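BsaWI endonuclease (Geobacillus stearothermophilus, PDB 4ZSF) probably cuts DNA as a metal-dependent restriction endonuclease of the PD-(D/E)XK superfamily, and is seen here in a pre-specific complex with DNA. Local coordinates at residues G107-L112 with N117-N122; Y157-I162 with Q247-A252; V190-D195 with E243-H248. One frame throughout, in Å; residues are numbered along the deposited sequence. Where two conformers were deposited one is given.

How the contacts relate
Contacts 2 and 3 are buried and both use helix 243-258, lying on neighbouring strands of one mixed sheet, with centres about 11 Å apart; contact 1 is partly exposed and sits at the outer strand 108-112. The chemistry follows this placing. In contact 1 a thioether meets a leucine and a charged guanidinium, whereas contacts 2 and 3 each bring one phenylalanine against small or branched aliphatic groups. Strand 108-112 also reaches the shared helix: M108 SD lies 3.7 Å from F159 CZ of contact 2, and I110 CD1 lies 3.8 Å from F245 CE2 of contact 3. None of the three has a hydrogen bond between its own two segments.

Contact 1. Residues G107-L112 with N117-N122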
ATOM      1  N   GLY A 107     -28.370  -3.366 -25.014  1.00 27.19           N
ATOM      2  CA  GLY A 107     -27.454  -2.403 -25.636  1.00 27.36           C
ATOM      3  C   GLY A 107     -26.330  -1.900 -24.720  1.00 25.81           C
ATOM      4  O   GLY A 107     -25.780  -0.837 -24.952  1.00 26.05           O
ATOM      5  N   MET A 108     -26.019  -2.645 -23.667  1.00 22.69           N
ATOM      6  CA  MET A 108     -25.034  -2.197 -22.680  1.00 19.96           C
ATOM      7  C   MET A 108     -23.876  -3.195 -22.600  1.00 23.68           C
ATOM      8  O   MET A 108     -24.050  -4.402 -22.866  1.00 21.85           O
ATOM      9  CB  MET A 108     -25.698  -2.012 -21.296  1.00 18.68           C
ATOM     10  CG  MET A 108     -26.641  -0.795 -21.280  1.00 19.28           C
ATOM     11  SD  MET A 108     -27.338  -0.604 -19.610  1.00 23.99           S
ATOM     12  CE  MET A 108     -28.566  -1.862 -19.662  1.00 20.91           C
ATOM     13  N   ARG A 109     -22.696  -2.711 -22.192  1.00 20.92           N
ATOM     14  CA  ARG A 109     -21.638  -3.649 -21.826  1.00 20.74           C
ATOM     15  C   ARG A 109     -20.706  -3.008 -20.827  1.00 22.42           C
ATOM     16  O   ARG A 109     -20.558  -1.789 -20.773  1.00 20.66           O
ATOM     17  CB  ARG A 109     -20.829  -4.123 -23.045  1.00 21.51           C
ATOM     18  CG  ARG A 109     -20.216  -2.982 -23.814  1.00 23.46           C
ATOM     19  CD  ARG A 109     -19.322  -3.641 -24.938  1.00 32.33           C
ATOM     20  NE  ARG A 109     -18.799  -2.641 -25.861  1.00 31.72           N
ATOM     21  CZ  ARG A 109     -18.029  -2.940 -26.914  1.00 36.94           C
ATOM     22  NH1 ARG A 109     -17.743  -4.209 -27.195  1.00 34.92           N
ATOM     23  NH2 ARG A 109     -17.591  -1.983 -27.723  1.00 36.18           N
ATOM     24  N   ILE A 110     -20.088  -3.895 -20.054  1.00 21.57           N
ATOM     25  CA  ILE A 110     -19.094  -3.581 -19.077  1.00 21.91           C
ATOM     26  C   ILE A 110     -17.731  -3.684 -19.735  1.00 23.25           C
ATOM     27  O   ILE A 110     -17.429  -4.637 -20.494  1.00 21.51           O
ATOM     28  CB  ILE A 110     -19.160  -4.560 -17.858  1.00 20.85           C
ATOM     29  CG1 ILE A 110     -20.464  -4.304 -17.076  1.00 21.64           C
ATOM     30  CG2 ILE A 110     -17.933  -4.438 -17.006  1.00 22.74           C
ATOM     31  CD1 ILE A 110     -20.741  -5.408 -16.020  1.00 27.03           C
ATOM     32  N   LEU A 111     -16.910  -2.700 -19.411  1.00 19.75           N
ATOM     33  CA  LEU A 111     -15.530  -2.630 -19.874  1.00 22.38           C
ATOM     34  C   LEU A 111     -14.556  -2.677 -18.709  1.00 21.37           C
ATOM     35  O   LEU A 111     -14.777  -1.974 -17.682  1.00 22.45           O
ATOM     36  CB  LEU A 111     -15.279  -1.308 -20.606  1.00 24.40           C
ATOM     37  CG  LEU A 111     -16.243  -0.915 -21.701  1.00 23.93           C
ATOM     38  CD1 LEU A 111     -15.830   0.502 -22.121  1.00 26.58           C
ATOM     39  CD2 LEU A 111     -16.147  -1.921 -22.844  1.00 29.12           C
ATOM     40  N   LEU A 112     -13.443  -3.388 -18.876  1.00 22.99           N
ATOM     41  CA  LEU A 112     -12.321  -3.200 -17.908  1.00 21.87           C
ATOM     42  C   LEU A 112     -11.724  -1.826 -18.081  1.00 22.18           C
ATOM     43  O   LEU A 112     -11.867  -1.195 -19.120  1.00 22.69           O
ATOM     44  CB  LEU A 112     -11.206  -4.240 -18.107  1.00 22.81           C
ATOM     45  CG  LEU A 112     -11.724  -5.678 -18.068  1.00 23.44           C
ATOM     46  CD1 LEU A 112     -10.646  -6.644 -18.682  1.00 28.91           C
ATOM     47  CD2 LEU A 112     -11.967  -6.069 -16.583  1.00 25.34           C
ATOM     48  N   ASN A 117      -9.544   2.374 -21.681  1.00 26.45           N
ATOM     49  CA  ASN A 117      -8.332   3.129 -22.096  1.00 28.28           C
ATOM     50  C   ASN A 117      -8.063   2.976 -23.620  1.00 30.91           C
ATOM     51  O   ASN A 117      -7.861   3.962 -24.323  1.00 33.11           O
ATOM     52  CB  ASN A 117      -7.106   2.647 -21.279  1.00 29.67           C
ATOM     53  CG  ASN A 117      -5.833   3.412 -21.623  1.00 36.69           C
ATOM     54  OD1 ASN A 117      -5.772   4.614 -21.471  1.00 35.74           O
ATOM     55  ND2 ASN A 117      -4.830   2.707 -22.100  1.00 41.26           N
ATOM     56  N   MET A 118      -8.069   1.738 -24.106  1.00 31.33           N
ATOM     57  CA  MET A 118      -7.886   1.450 -25.543  1.00 33.32           C
ATOM     58  C   MET A 118      -8.994   2.070 -26.433  1.00 30.94           C
ATOM     59  O   MET A 118      -8.743   2.610 -27.520  1.00 30.82           O
ATOM     60  CB  MET A 118      -7.827  -0.072 -25.776  1.00 35.00           C
ATOM     61  N   MET A 119     -10.234   2.020 -25.969  1.00 28.21           N
ATOM     62  CA  MET A 119     -11.312   2.545 -26.772  1.00 27.48           C
ATOM     63  C   MET A 119     -11.241   4.085 -26.880  1.00 33.72           C
ATOM     64  O   MET A 119     -11.514   4.674 -27.956  1.00 33.21           O
ATOM     65  CB  MET A 119     -12.666   2.088 -26.184  1.00 28.26           C
ATOM     66  CG  MET A 119     -12.913   0.663 -26.493  1.00 32.01           C
ATOM     67  SD  MET A 119     -14.331  -0.041 -25.609  1.00 39.57           S
ATOM     68  CE  MET A 119     -15.656   0.732 -26.494  1.00 43.75           C
ATOM     69  N   ILE A 120     -10.855   4.734 -25.779  1.00 29.08           N
ATOM     70  CA  ILE A 120     -10.664   6.185 -25.809  1.00 29.91           C
ATOM     71  C   ILE A 120      -9.518   6.547 -26.760  1.00 32.61           C
ATOM     72  O   ILE A 120      -9.666   7.436 -27.625  1.00 33.12           O
ATOM     73  CB  ILE A 120     -10.389   6.752 -24.430  1.00 30.11           C
ATOM     74  CG1 ILE A 120     -11.687   6.751 -23.607  1.00 29.05           C
ATOM     75  CG2 ILE A 120      -9.896   8.182 -24.551  1.00 35.47           C
ATOM     76  CD1 ILE A 120     -11.494   7.214 -22.190  1.00 24.93           C
ATOM     77  N   GLU A 121      -8.398   5.845 -26.614  1.00 34.42           N
ATOM     78  CA  GLU A 121      -7.285   6.020 -27.547  1.00 38.49           C
ATOM     79  C   GLU A 121      -7.704   5.758 -29.012  1.00 38.87           C
ATOM     80  O   GLU A 121      -7.269   6.467 -29.922  1.00 43.11           O
ATOM     81  CB  GLU A 121      -6.114   5.109 -27.128  1.00 44.41           C
ATOM     82  CG  GLU A 121      -5.498   5.570 -25.796  1.00 52.93           C
ATOM     83  CD  GLU A 121      -4.269   4.757 -25.346  1.00 65.28           C
ATOM     84  OE1 GLU A 121      -3.882   3.767 -26.022  1.00 68.70           O
ATOM     85  OE2 GLU A 121      -3.693   5.119 -24.291  1.00 69.51           O
ATOM     86  N   ASN A 122      -8.538   4.759 -29.269  1.00 36.43           N
ATOM     87  CA  ASN A 122      -9.042   4.566 -30.637  1.00 39.61           C
ATOM     88  C   ASN A 122     -10.263   5.387 -31.013  1.00 41.99           C
ATOM     89  O   ASN A 122     -10.921   5.052 -32.003  1.00 44.38           O
ATOM     90  CB  ASN A 122      -9.402   3.126 -30.884  1.00 38.84           C
ATOM     91  CG  ASN A 122      -8.204   2.237 -30.901  1.00 47.10           C
ATOM     92  OD1 ASN A 122      -7.159   2.632 -31.406  1.00 52.68           O
ATOM     93  ND2 ASN A 122      -8.339   1.021 -30.356  1.00 49.51           N
TER
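M119 meets L111 and R109, and its side chain, traced outward from the helix, accounts for every close approach in this contact. CB points toward the strand, and CG lies anti to the carbonyl carbon (chi1 -75°), which sends the chain out from helix 113-121 to the strand. At SD it arrives tip to tip with L111: the sulfur sits 3.8 Å from L111 CD2 and at the same distance from L111 CD1, straddled by both branches of the leucine. A bend at the last torsion (chi3 73°) turns CE aside, and this methyl ends 3.6 Å from R109 NH2, approaching the guanidinium obliquely. Strand 108-112 is one of the two outermost strands of the mixed sheet within this chain, and the helix follows it directly: L112 is the N-cap residue, its N hydrogen-bonded to D115 OD2. At the other end of the strand, G107 (phi 78°) is the C-prime residue of the Schellman motif that closes the preceding helix 70-103. R109 runs extended from CG to NE, and its charge is met by E156, through a salt bridge from NE to OE2, so the methionine adds only van der Waals contact at NH2. L111 is buried while R109 is exposed, which places the thioether at the margin of the core; a succinic acid, probably from the crystallisation liquor, lies about 4 Å from the M119 side chain.

Contact 2. Residues Y157-I162 with Q247-A252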
ATOM      1  N   TYR A 157     -21.638   5.232 -25.274  1.00 23.97           N
ATOM      2  CA  TYR A 157     -21.414   6.223 -24.227  1.00 21.91           C
ATOM      3  C   TYR A 157     -21.054   5.561 -22.926  1.00 23.62           C
ATOM      4  O   TYR A 157     -21.802   4.702 -22.505  1.00 21.83           O
ATOM      5  CB  TYR A 157     -22.668   7.033 -23.988  1.00 20.26           C
ATOM      6  CG  TYR A 157     -23.069   7.830 -25.204  1.00 23.28           C
ATOM      7  CD1 TYR A 157     -22.553   9.108 -25.408  1.00 23.49           C
ATOM      8  CD2 TYR A 157     -23.940   7.286 -26.175  1.00 26.17           C
ATOM      9  CE1 TYR A 157     -22.933   9.864 -26.557  1.00 29.22           C
ATOM     10  CE2 TYR A 157     -24.308   8.032 -27.306  1.00 29.96           C
ATOM     11  CZ  TYR A 157     -23.801   9.296 -27.483  1.00 33.38           C
ATOM     12  OH  TYR A 157     -24.188   9.998 -28.603  1.00 38.61           O
ATOM     13  N   VAL A 158     -19.975   6.000 -22.259  1.00 22.31           N
ATOM     14  CA  VAL A 158     -19.776   5.578 -20.866  1.00 19.65           C
ATOM     15  C   VAL A 158     -20.789   6.313 -19.972  1.00 19.46           C
ATOM     16  O   VAL A 158     -20.833   7.538 -19.979  1.00 20.67           O
ATOM     17  CB  VAL A 158     -18.345   5.884 -20.381  1.00 20.90           C
ATOM     18  CG1 VAL A 158     -18.205   5.585 -18.864  1.00 22.44           C
ATOM     19  CG2 VAL A 158     -17.384   5.072 -21.190  1.00 21.05           C
ATOM     20  N   PHE A 159     -21.584   5.585 -19.182  1.00 19.38           N
ATOM     21  CA  PHE A 159     -22.522   6.297 -18.284  1.00 18.86           C
ATOM     22  C   PHE A 159     -22.282   5.899 -16.814  1.00 21.80           C
ATOM     23  O   PHE A 159     -22.899   6.494 -15.920  1.00 20.77           O
ATOM     24  CB  PHE A 159     -23.987   6.016 -18.665  1.00 15.61           C
ATOM     25  CG  PHE A 159     -24.466   4.556 -18.390  1.00 19.22           C
ATOM     26  CD1 PHE A 159     -24.301   3.552 -19.354  1.00 19.54           C
ATOM     27  CD2 PHE A 159     -25.074   4.222 -17.154  1.00 18.91           C
ATOM     28  CE1 PHE A 159     -24.746   2.198 -19.094  1.00 17.33           C
ATOM     29  CE2 PHE A 159     -25.544   2.962 -16.918  1.00 17.28           C
ATOM     30  CZ  PHE A 159     -25.372   1.952 -17.827  1.00 15.32           C
ATOM     31  N   GLY A 160     -21.465   4.864 -16.551  1.00 17.75           N
ATOM     32  CA  GLY A 160     -21.330   4.447 -15.161  1.00 18.59           C
ATOM     33  C   GLY A 160     -19.909   4.008 -14.817  1.00 20.78           C
ATOM     34  O   GLY A 160     -19.158   3.564 -15.718  1.00 18.70           O
ATOM     35  N   CYS A 161     -19.549   4.207 -13.543  1.00 16.84           N
ATOM     36  CA  CYS A 161     -18.239   3.876 -12.970  1.00 16.36           C
ATOM     37  C   CYS A 161     -18.490   2.849 -11.864  1.00 19.41           C
ATOM     38  O   CYS A 161     -19.403   3.013 -11.037  1.00 19.62           O
ATOM     39  CB  CYS A 161     -17.619   5.141 -12.352  1.00 16.58           C
ATOM     40  SG  CYS A 161     -17.355   6.474 -13.530  1.00 23.45           S
ATOM     41  N   ILE A 162     -17.705   1.781 -11.849  1.00 17.41           N
ATOM     42  CA  ILE A 162     -17.971   0.652 -10.981  1.00 16.66           C
ATOM     43  C   ILE A 162     -16.721   0.248 -10.194  1.00 19.41           C
ATOM     44  O   ILE A 162     -15.626   0.055 -10.768  1.00 20.27           O
ATOM     45  CB  ILE A 162     -18.413  -0.584 -11.833  1.00 17.03           C
ATOM     46  CG1 ILE A 162     -19.695  -0.250 -12.631  1.00 19.84           C
ATOM     47  CG2 ILE A 162     -18.534  -1.848 -10.940  1.00 18.26           C
ATOM     48  CD1 ILE A 162     -19.876  -1.232 -13.847  1.00 20.37           C
ATOM     49  N   GLN A 247     -30.887  -4.755 -13.836  0.64 20.37           N
ATOM     50  CA  GLN A 247     -32.128  -3.965 -13.993  0.64 21.30           C
ATOM     51  C   GLN A 247     -31.889  -2.468 -13.642  0.64 21.59           C
ATOM     52  O   GLN A 247     -32.439  -1.562 -14.301  0.64 20.16           O
ATOM     53  CB  GLN A 247     -33.259  -4.600 -13.172  0.64 21.09           C
ATOM     54  CG  GLN A 247     -33.616  -6.013 -13.682  0.64 22.57           C
ATOM     55  CD  GLN A 247     -34.024  -5.980 -15.144  0.64 22.78           C
ATOM     56  OE1 GLN A 247     -34.826  -5.141 -15.512  0.64 25.41           O
ATOM     57  NE2 GLN A 247     -33.392  -6.791 -15.986  0.64 20.81           N
ATOM     58  N   HIS A 248     -31.054  -2.181 -12.641  1.00 17.28           N
ATOM     59  CA  HIS A 248     -30.773  -0.774 -12.330  1.00 17.19           C
ATOM     60  C   HIS A 248     -29.926  -0.137 -13.434  1.00 18.74           C
ATOM     61  O   HIS A 248     -30.087   1.073 -13.708  1.00 23.24           O
ATOM     62  CB  HIS A 248     -30.103  -0.613 -10.957  1.00 17.47           C
ATOM     63  CG  HIS A 248     -30.987  -1.042  -9.811  1.00 18.38           C
ATOM     64  ND1 HIS A 248     -30.503  -1.255  -8.532  1.00 19.55           N
ATOM     65  CD2 HIS A 248     -32.307  -1.339  -9.775  1.00 19.54           C
ATOM     66  CE1 HIS A 248     -31.497  -1.626  -7.746  1.00 22.42           C
ATOM     67  NE2 HIS A 248     -32.612  -1.671  -8.465  1.00 18.85           N
ATOM     68  N   ALA A 249     -29.019  -0.910 -14.029  1.00 17.24           N
ATOM     69  CA  ALA A 249     -28.217  -0.347 -15.148  1.00 17.40           C
ATOM     70  C   ALA A 249     -29.150   0.120 -16.280  1.00 21.22           C
ATOM     71  O   ALA A 249     -28.861   1.130 -16.946  1.00 18.59           O
ATOM     72  CB  ALA A 249     -27.241  -1.365 -15.696  1.00 16.30           C
ATOM     73  N   ARG A 250     -30.211  -0.638 -16.545  1.00 19.40           N
ATOM     74  CA  ARG A 250     -31.183  -0.221 -17.587  1.00 23.24           C
ATOM     75  C   ARG A 250     -31.756   1.168 -17.304  1.00 23.11           C
ATOM     76  O   ARG A 250     -31.904   2.042 -18.207  1.00 22.49           O
ATOM     77  CB  ARG A 250     -32.334  -1.234 -17.679  1.00 22.67           C
ATOM     78  CG  ARG A 250     -31.879  -2.567 -18.276  1.00 20.83           C
ATOM     79  CD  ARG A 250     -33.041  -3.565 -18.175  1.00 24.62           C
ATOM     80  NE  ARG A 250     -34.090  -3.208 -19.130  1.00 30.22           N
ATOM     81  CZ  ARG A 250     -35.278  -3.789 -19.176  1.00 35.73           C
ATOM     82  NH1 ARG A 250     -35.579  -4.710 -18.270  1.00 34.18           N
ATOM     83  NH2 ARG A 250     -36.162  -3.445 -20.128  1.00 34.11           N
ATOM     84  N   GLU A 251     -32.120   1.343 -16.031  1.00 21.98           N
ATOM     85  CA  GLU A 251     -32.740   2.579 -15.617  1.00 23.55           C
ATOM     86  C   GLU A 251     -31.721   3.724 -15.589  1.00 24.05           C
ATOM     87  O   GLU A 251     -32.045   4.846 -15.971  1.00 22.54           O
ATOM     88  CB  GLU A 251     -33.396   2.444 -14.244  1.00 23.54           C
ATOM     89  CG  GLU A 251     -34.272   3.670 -13.980  1.00 29.78           C
ATOM     90  CD  GLU A 251     -34.947   3.659 -12.603  1.00 33.78           C
ATOM     91  OE1 GLU A 251     -34.742   2.697 -11.810  1.00 32.56           O
ATOM     92  OE2 GLU A 251     -35.678   4.636 -12.329  1.00 34.37           O
ATOM     93  N   ALA A 252     -30.521   3.440 -15.086  1.00 18.39           N
ATOM     94  CA  ALA A 252     -29.453   4.436 -15.041  1.00 18.01           C
ATOM     95  C   ALA A 252     -29.116   4.922 -16.465  1.00 20.28           C
ATOM     96  O   ALA A 252     -28.915   6.141 -16.697  1.00 19.06           O
ATOM     97  CB  ALA A 252     -28.205   3.817 -14.383  1.00 17.14           C
TER
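The ring of F159 reaches from strand 155-165 to one side of helix 243-258, where it touches A249 and A252. Along the helix, Q247 comes first and faces solvent in part: in the conformer given, its OE1 takes R250 NH1 at 2.9 Å on a lone pair in the carbonyl plane, a bent bond (N-H...O 138°) that is doubtful because Q247 was deposited in two conformers. H248 turns elsewhere, its ND1 hydrogen-bonded to Y224 OH and its ring edge-to-face with Y236. A249 makes the first contact with the strand, with its O 3.7 Å from F159 CZ and its CB 4.4 Å from the same ring atom. R250 and E251 point away from the strand; E251 is held by a salt bridge to K272 and a hydrogen bond to G270 N. One turn beyond A249, A252 directs its CB at the ring, 3.8 Å from F159 CE2 and, like A249 O, oblique to it; between the two segments the closest CA pair is F159 CA and A252 CA, at 7.9 Å. The ring gets there because CG is placed between the backbone N and the carbonyl carbon (chi1 69°), on a backbone distorted by a classic beta bulge, in which F159 and G160 together stand opposite I148 of strand 146-152. An alanine in place of F159 is likely to open a gap beside A249 and A252 and to deprive M108, W256 and A253 of their packing on the ring. No hydrogen bond joins the two segments; the contact rests mainly on shape and dispersion, with a backbone carbonyl oxygen set against the ring: two alanines give the helix a low surface, and one aromatic ring spans the distance to it.

Contact 3. Residues V190-D195 with E243-H248; sequences VAICLD and ELFVQH
The ring of F245 has I192 over one face and V190 at its edge. I192 CD1 stands 4.2 Å from the ring centroid, 18° off the normal, which meets the geometry of a CH-pi contact; it is displaced toward the rim, with F245 CE1 at 4.0 Å and F245 CD1 at 4.1 Å. V190 CG2 comes in near the ring plane, 4.0 Å from the same CE1, so that one ring carbon is touched from above and from the side. Both aliphatic side chains cross the phenylalanine at about a right angle.

F245 has CG anti to its N (chi1 169°), which swings the ring from the first turn of helix 243-258 onto the sheet. I192 keeps an extended end, and this carries CD1 out over the ring. V190 and I192 are two apart on a strand, so both project toward the helix, whereas A191 between them points away and packs on M223 and W220. I162 of strand 155-165, I110 of strand 108-112 and W188 also pack against the F245 ring, the W188 ring meeting it with the planes about 25° apart.

Beyond the strand end, L194 and D195 touch W53 and A50 of the second subunit. The F245 side chain lies about 9 Å from that of D239, a residue known to bind calcium in this protein, though no calcium is bound to it in this chain, so this packing lies near the metal site without F245 being part of it. Such a helix, laid on a mixed sheet with parallel central strands, is in keeping with the alpha/beta core of PD-(D/E)XK nucleases.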
ATOM      1  N   VAL A 190     -21.378   2.903  -8.807  1.00 17.25           N
ATOM      2  CA  VAL A 190     -21.800   1.785  -7.965  1.00 13.78           C
ATOM      3  C   VAL A 190     -20.658   0.908  -7.526  1.00 17.59           C
ATOM      4  O   VAL A 190     -19.528   1.045  -8.016  1.00 19.95           O
ATOM      5  CB  VAL A 190     -22.860   0.887  -8.700  1.00 17.40           C
ATOM      6  CG1 VAL A 190     -24.145   1.696  -8.958  1.00 18.26           C
ATOM      7  CG2 VAL A 190     -22.270   0.328  -9.997  1.00 19.32           C
ATOM      8  N   ALA A 191     -20.947   0.017  -6.568  1.00 19.60           N
ATOM      9  CA  ALA A 191     -19.903  -0.902  -6.099  1.00 20.09           C
ATOM     10  C   ALA A 191     -20.483  -2.300  -6.100  1.00 23.12           C
ATOM     11  O   ALA A 191     -21.688  -2.461  -5.822  1.00 19.46           O
ATOM     12  CB  ALA A 191     -19.472  -0.547  -4.739  1.00 21.65           C
ATOM     13  N   ILE A 192     -19.637  -3.301  -6.379  1.00 18.51           N
ATOM     14  CA  ILE A 192     -20.058  -4.724  -6.339  1.00 19.46           C
ATOM     15  C   ILE A 192     -19.111  -5.345  -5.366  1.00 24.34           C
ATOM     16  O   ILE A 192     -17.875  -5.185  -5.524  1.00 27.29           O
ATOM     17  CB  ILE A 192     -19.948  -5.339  -7.744  1.00 22.40           C
ATOM     18  CG1 ILE A 192     -21.015  -4.695  -8.649  1.00 24.33           C
ATOM     19  CG2 ILE A 192     -20.158  -6.889  -7.700  1.00 26.04           C
ATOM     20  CD1 ILE A 192     -20.893  -5.065 -10.161  1.00 29.97           C
ATOM     21  N   CYS A 193     -19.666  -6.037  -4.367  0.53 22.20           N
ATOM     22  CA  CYS A 193     -18.940  -6.524  -3.197  0.53 23.16           C
ATOM     23  C   CYS A 193     -19.105  -8.027  -2.962  0.53 20.77           C
ATOM     24  O   CYS A 193     -20.249  -8.510  -2.913  0.53 20.20           O
ATOM     25  CB  CYS A 193     -19.448  -5.791  -1.951  0.53 24.17           C
ATOM     26  SG  CYS A 193     -19.160  -4.085  -1.889  0.53 47.13           S
ATOM     27  N   LEU A 194     -18.006  -8.765  -2.735  1.00 18.85           N
ATOM     28  CA  LEU A 194     -18.122 -10.157  -2.467  1.00 27.09           C
ATOM     29  C   LEU A 194     -18.656 -10.504  -1.109  1.00 36.05           C
ATOM     30  O   LEU A 194     -19.428 -11.470  -0.936  1.00 43.91           O
ATOM     31  CB  LEU A 194     -16.722 -10.765  -2.663  1.00 31.14           C
ATOM     32  CG  LEU A 194     -16.692 -12.259  -2.774  1.00 38.60           C
ATOM     33  CD1 LEU A 194     -17.760 -12.682  -3.779  1.00 33.41           C
ATOM     34  CD2 LEU A 194     -15.311 -12.600  -3.241  1.00 38.31           C
ATOM     35  N   ASP A 195     -18.283  -9.723  -0.117  1.00 36.55           N
ATOM     36  CA  ASP A 195     -18.534 -10.191   1.236  1.00 43.40           C
ATOM     37  C   ASP A 195     -19.130  -9.034   1.941  1.00 47.81           C
ATOM     38  O   ASP A 195     -18.533  -7.949   1.948  1.00 47.66           O
ATOM     39  CB  ASP A 195     -17.238 -10.659   1.909  1.00 42.82           C
ATOM     40  CG  ASP A 195     -17.446 -11.127   3.321  1.00 50.95           C
ATOM     41  OD1 ASP A 195     -18.367 -10.624   4.003  1.00 51.17           O
ATOM     42  OD2 ASP A 195     -16.648 -11.988   3.768  1.00 55.83           O
ATOM     43  N   GLU A 243     -28.900  -9.698 -10.921  1.00 18.95           N
ATOM     44  CA  GLU A 243     -30.155  -9.201 -11.446  1.00 20.68           C
ATOM     45  C   GLU A 243     -30.451  -7.753 -11.167  1.00 18.15           C
ATOM     46  O   GLU A 243     -30.811  -7.003 -12.085  1.00 20.47           O
ATOM     47  CB  GLU A 243     -31.319 -10.037 -10.897  1.00 19.43           C
ATOM     48  CG  GLU A 243     -31.329 -11.493 -11.340  1.00 23.46           C
ATOM     49  CD  GLU A 243     -32.665 -12.182 -10.952  1.00 22.24           C
ATOM     50  OE1 GLU A 243     -33.782 -11.648 -11.260  1.00 25.92           O
ATOM     51  OE2 GLU A 243     -32.613 -13.310 -10.380  1.00 27.24           O
ATOM     52  N   LEU A 244     -30.374  -7.344  -9.889  1.00 18.27           N
ATOM     53  CA  LEU A 244     -30.697  -5.957  -9.601  1.00 18.45           C
ATOM     54  C   LEU A 244     -29.674  -5.008 -10.218  1.00 20.69           C
ATOM     55  O   LEU A 244     -30.013  -3.877 -10.585  1.00 19.06           O
ATOM     56  CB  LEU A 244     -30.771  -5.687  -8.084  1.00 15.41           C
ATOM     57  CG  LEU A 244     -32.094  -6.202  -7.448  1.00 18.07           C
ATOM     58  CD1 LEU A 244     -32.009  -6.048  -5.882  1.00 18.09           C
ATOM     59  CD2 LEU A 244     -33.357  -5.397  -7.945  1.00 20.12           C
ATOM     60  N   PHE A 245     -28.422  -5.447 -10.294  1.00 17.90           N
ATOM     61  CA  PHE A 245     -27.435  -4.595 -10.972  1.00 18.49           C
ATOM     62  C   PHE A 245     -27.858  -4.373 -12.456  1.00 19.55           C
ATOM     63  O   PHE A 245     -27.827  -3.242 -12.975  1.00 18.05           O
ATOM     64  CB  PHE A 245     -26.035  -5.247 -10.901  1.00 17.33           C
ATOM     65  CG  PHE A 245     -25.008  -4.570 -11.813  1.00 18.80           C
ATOM     66  CD1 PHE A 245     -24.366  -3.405 -11.426  1.00 20.01           C
ATOM     67  CD2 PHE A 245     -24.690  -5.136 -13.039  1.00 23.65           C
ATOM     68  CE1 PHE A 245     -23.446  -2.765 -12.297  1.00 22.52           C
ATOM     69  CE2 PHE A 245     -23.791  -4.523 -13.906  1.00 25.20           C
ATOM     70  CZ  PHE A 245     -23.144  -3.345 -13.539  1.00 21.34           C
ATOM     71  N   VAL A 246     -28.204  -5.451 -13.139  1.00 18.07           N
ATOM     72  CA  VAL A 246     -28.612  -5.339 -14.551  1.00 18.68           C
ATOM     73  C   VAL A 246     -29.880  -4.503 -14.679  1.00 21.89           C
ATOM     74  O   VAL A 246     -29.939  -3.598 -15.546  1.00 19.86           O
ATOM     75  CB  VAL A 246     -28.819  -6.724 -15.217  1.00 21.48           C
ATOM     76  CG1 VAL A 246     -29.476  -6.607 -16.649  1.00 21.60           C
ATOM     77  CG2 VAL A 246     -27.519  -7.472 -15.283  1.00 23.19           C
ATOM     78  N   GLN A 247     -30.887  -4.755 -13.836  0.64 20.37           N
ATOM     79  CA  GLN A 247     -32.128  -3.965 -13.993  0.64 21.30           C
ATOM     80  C   GLN A 247     -31.889  -2.468 -13.642  0.64 21.59           C
ATOM     81  O   GLN A 247     -32.439  -1.562 -14.301  0.64 20.16           O
ATOM     82  CB  GLN A 247     -33.259  -4.600 -13.172  0.64 21.09           C
ATOM     83  CG  GLN A 247     -33.616  -6.013 -13.682  0.64 22.57           C
ATOM     84  CD  GLN A 247     -34.024  -5.980 -15.144  0.64 22.78           C
ATOM     85  OE1 GLN A 247     -34.826  -5.141 -15.512  0.64 25.41           O
ATOM     86  NE2 GLN A 247     -33.392  -6.791 -15.986  0.64 20.81           N
ATOM     87  N   HIS A 248     -31.054  -2.181 -12.641  1.00 17.28           N
ATOM     88  CA  HIS A 248     -30.773  -0.774 -12.330  1.00 17.19           C
ATOM     89  C   HIS A 248     -29.926  -0.137 -13.434  1.00 18.74           C
ATOM     90  O   HIS A 248     -30.087   1.073 -13.708  1.00 23.24           O
ATOM     91  CB  HIS A 248     -30.103  -0.613 -10.957  1.00 17.47           C
ATOM     92  CG  HIS A 248     -30.987  -1.042  -9.811  1.00 18.38           C
ATOM     93  ND1 HIS A 248     -30.503  -1.255  -8.532  1.00 19.55           N
ATOM     94  CD2 HIS A 248     -32.307  -1.339  -9.775  1.00 19.54           C
ATOM     95  CE1 HIS A 248     -31.497  -1.626  -7.746  1.00 22.42           C
ATOM     96  NE2 HIS A 248     -32.612  -1.671  -8.465  1.00 18.85           N
TER